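Local coordinates for TerD domain-containing protein (Streptomyces coelicolor A3, PDB 2QZ7), which is of unknown function but, as a TerD-family member related to tellurium resistance proteins, carries bound sodium ions and may bind metal ions in the cell, at residues A[45-50]-A[61-66]. Sequence-based numbering, arbitrary orientation.
Sequences DIIATT and VYVVQF. With NA (sodium ion), chain D.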
loop_
_atom_site.group_PDB
_atom_site.type_symbol
_atom_site.label_atom_id
_atom_site.label_comp_id
_atom_site.label_asym_id
_atom_site.label_seq_id
_atom_site.Cartn_x
_atom_site.Cartn_y
_atom_site.Cartn_z
ATOM N N ASP A 45 2.922 -7.555 1.928
ATOM C CA ASP A 45 2.361 -7.185 0.623
ATOM C C ASP A 45 2.066 -5.723 0.571
ATOM O O ASP A 45 1.404 -5.162 1.481
ATOM C CB ASP A 45 1.027 -7.892 0.361
ATOM C CG ASP A 45 1.202 -9.381 0.032
ATOM O OD1 ASP A 45 2.253 -9.786 -0.517
ATOM O OD2 ASP A 45 0.261 -10.165 0.322
ATOM N N ILE A 46 2.489 -5.100 -0.529
ATOM C CA ILE A 46 1.898 -3.806 -0.903
ATOM C C ILE A 46 0.498 -4.110 -1.436
ATOM O O ILE A 46 0.314 -5.010 -2.285
ATOM C CB ILE A 46 2.687 -3.085 -2.023
ATOM C CG1 ILE A 46 4.169 -2.822 -1.609
ATOM C CG2 ILE A 46 1.982 -1.710 -2.366
ATOM C CD1 ILE A 46 5.058 -2.285 -2.832
ATOM N N ILE A 47 -0.482 -3.350 -0.965
ATOM C CA ILE A 47 -1.870 -3.527 -1.410
ATOM C C ILE A 47 -2.421 -2.162 -1.735
ATOM O O ILE A 47 -2.218 -1.240 -0.965
ATOM C CB ILE A 47 -2.745 -4.151 -0.262
ATOM C CG1 ILE A 47 -2.179 -5.532 0.181
ATOM C CG2 ILE A 47 -4.188 -4.269 -0.727
ATOM C CD1 ILE A 47 -2.954 -6.148 1.409
ATOM N N ALA A 48 -3.144 -2.024 -2.852
ATOM C CA ALA A 48 -3.869 -0.775 -3.144
ATOM C C ALA A 48 -5.331 -1.059 -3.498
ATOM O O ALA A 48 -5.667 -2.163 -3.941
ATOM C CB ALA A 48 -3.202 -0.003 -4.309
ATOM N N THR A 49 -6.178 -0.058 -3.268
ATOM C CA THR A 49 -7.599 -0.077 -3.656
ATOM C C THR A 49 -7.951 1.197 -4.312
ATOM O O THR A 49 -7.368 2.220 -4.008
ATOM C CB THR A 49 -8.504 -0.267 -2.448
ATOM O OG1 THR A 49 -7.926 0.444 -1.352
ATOM C CG2 THR A 49 -8.563 -1.800 -2.052
ATOM N N THR A 50 -8.927 1.121 -5.211
ATOM C CA THR A 50 -9.438 2.263 -5.951
ATOM C C THR A 50 -10.898 2.463 -5.505
ATOM O O THR A 50 -11.558 1.491 -5.027
ATOM C CB THR A 50 -9.393 1.972 -7.480
ATOM O OG1 THR A 50 -10.109 0.757 -7.744
ATOM C CG2 THR A 50 -7.948 1.773 -7.928
ATOM N N VAL A 61 -13.409 -0.380 -5.626
ATOM C CA VAL A 61 -13.831 -0.768 -6.982
ATOM C C VAL A 61 -12.999 -2.017 -7.311
ATOM O O VAL A 61 -13.508 -3.006 -7.847
ATOM C CB VAL A 61 -13.583 0.352 -8.023
ATOM C CG1 VAL A 61 -13.880 -0.147 -9.441
ATOM C CG2 VAL A 61 -14.473 1.636 -7.679
ATOM N N TYR A 62 -11.717 -1.998 -6.951
ATOM C CA TYR A 62 -10.954 -3.245 -7.019
ATOM C C TYR A 62 -9.751 -3.183 -6.102
ATOM O O TYR A 62 -9.380 -2.107 -5.647
ATOM C CB TYR A 62 -10.530 -3.556 -8.490
ATOM C CG TYR A 62 -9.745 -2.481 -9.186
ATOM C CD1 TYR A 62 -8.372 -2.319 -8.929
ATOM C CD2 TYR A 62 -10.360 -1.626 -10.134
ATOM C CE1 TYR A 62 -7.623 -1.339 -9.567
ATOM C CE2 TYR A 62 -9.628 -0.632 -10.774
ATOM C CZ TYR A 62 -8.267 -0.493 -10.499
ATOM O OH TYR A 62 -7.537 0.480 -11.135
ATOM N N VAL A 63 -9.133 -4.349 -5.867
ATOM C CA VAL A 63 -7.983 -4.487 -4.995
ATOM C C VAL A 63 -6.803 -4.888 -5.868
ATOM O O VAL A 63 -6.965 -5.677 -6.828
ATOM C CB VAL A 63 -8.242 -5.599 -3.871
ATOM C CG1 VAL A 63 -6.941 -5.899 -3.009
ATOM C CG2 VAL A 63 -9.475 -5.208 -2.998
ATOM N N VAL A 64 -5.619 -4.317 -5.589
ATOM C CA VAL A 64 -4.436 -4.633 -6.363
ATOM C C VAL A 64 -3.378 -5.154 -5.374
ATOM O O VAL A 64 -3.139 -4.536 -4.331
ATOM C CB VAL A 64 -3.837 -3.414 -7.185
ATOM C CG1 VAL A 64 -2.622 -3.864 -8.049
ATOM C CG2 VAL A 64 -4.891 -2.746 -8.112
ATOM N N GLN A 65 -2.784 -6.291 -5.693
ATOM C CA GLN A 65 -1.698 -6.877 -4.871
ATOM C C GLN A 65 -1.001 -7.950 -5.714
ATOM O O GLN A 65 -1.339 -8.092 -6.879
ATOM C CB GLN A 65 -2.204 -7.452 -3.527
ATOM C CG GLN A 65 -3.225 -8.564 -3.654
ATOM C CD GLN A 65 -3.864 -8.953 -2.332
ATOM O OE1 GLN A 65 -3.976 -8.153 -1.441
ATOM N NE2 GLN A 65 -4.325 -10.194 -2.237
ATOM N N PHE A 66 -0.013 -8.661 -5.152
ATOM C CA PHE A 66 0.811 -9.586 -5.952
ATOM C C PHE A 66 -0.015 -10.615 -6.718
ATOM O O PHE A 66 0.323 -10.913 -7.841
ATOM C CB PHE A 66 1.927 -10.252 -5.112
ATOM C CG PHE A 66 1.448 -11.384 -4.250
ATOM C CD1 PHE A 66 1.780 -12.700 -4.588
ATOM C CD2 PHE A 66 0.674 -11.145 -3.107
ATOM C CE1 PHE A 66 1.348 -13.780 -3.790
ATOM C CE2 PHE A 66 0.244 -12.220 -2.309
ATOM C CZ PHE A 66 0.568 -13.529 -2.655
HETATM NA NA NA D . 4.620 -9.737 -1.021
HETATM O O HOH W 1 -2.309 -9.521 0.497
HETATM O O HOH W 2 1.411 -7.324 -3.004
HETATM O O HOH W 3 4.142 -11.432 -2.318
#
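Residues 45-50 and 62-64 run antiparallel, their axes 4.7 Å apart at 158°. Ala48 and Val64 form a hydrogen-bonded pair, Ala48 N to Val64 O at 2.9 Å and Val64 N to Ala48 O at 2.7 Å, both in the plane of the accepting carbonyl. Thr49 and Val63 make the adjoining non-hydrogen-bonded pair. Past Ile47 and Gln65 the backbones draw apart, bridged by a water that donates to Ile46 O and accepts from Phe66 N. At the opposite end Val61 N reaches Thr50 O at 2.7 Å from above the carbonyl plane. Thr50 OG1, held between its backbone N and carbonyl carbon (chi1 55°), lies 3.2 Å above the centre of the Tyr62 ring and accepts a bent bond from Tyr62 N; Thr50 CB adds a CH-pi contact over the face, while Tyr62 OH is bonded to Asp72. The strands form a beta hairpin at the margin of a five-stranded antiparallel sheet, 62-64 outermost and 44-52 next to 104-113. Ala48 and Val64 turn to Met93 of the second sheet; on the reverse face Ile47 CG2 meets Val63 CG1 at 3.9 Å, beneath helix 179-185. Asp45 OD1 binds a sodium ion at 2.4 Å, in a site completed by Leu44, Ser81, Glu91 and a water that also sits above one face of the Phe66 ring, offset toward its rim. The carboxylate crosses this ring obliquely, planes 35° apart. Asp45 OD2 bonds to His114 and accepts from a water that also donates, weakly, to Gln65 OE1, while Gln65 NE2 bonds to Asp67; with the cation alongside, the carboxylate is probably ionised.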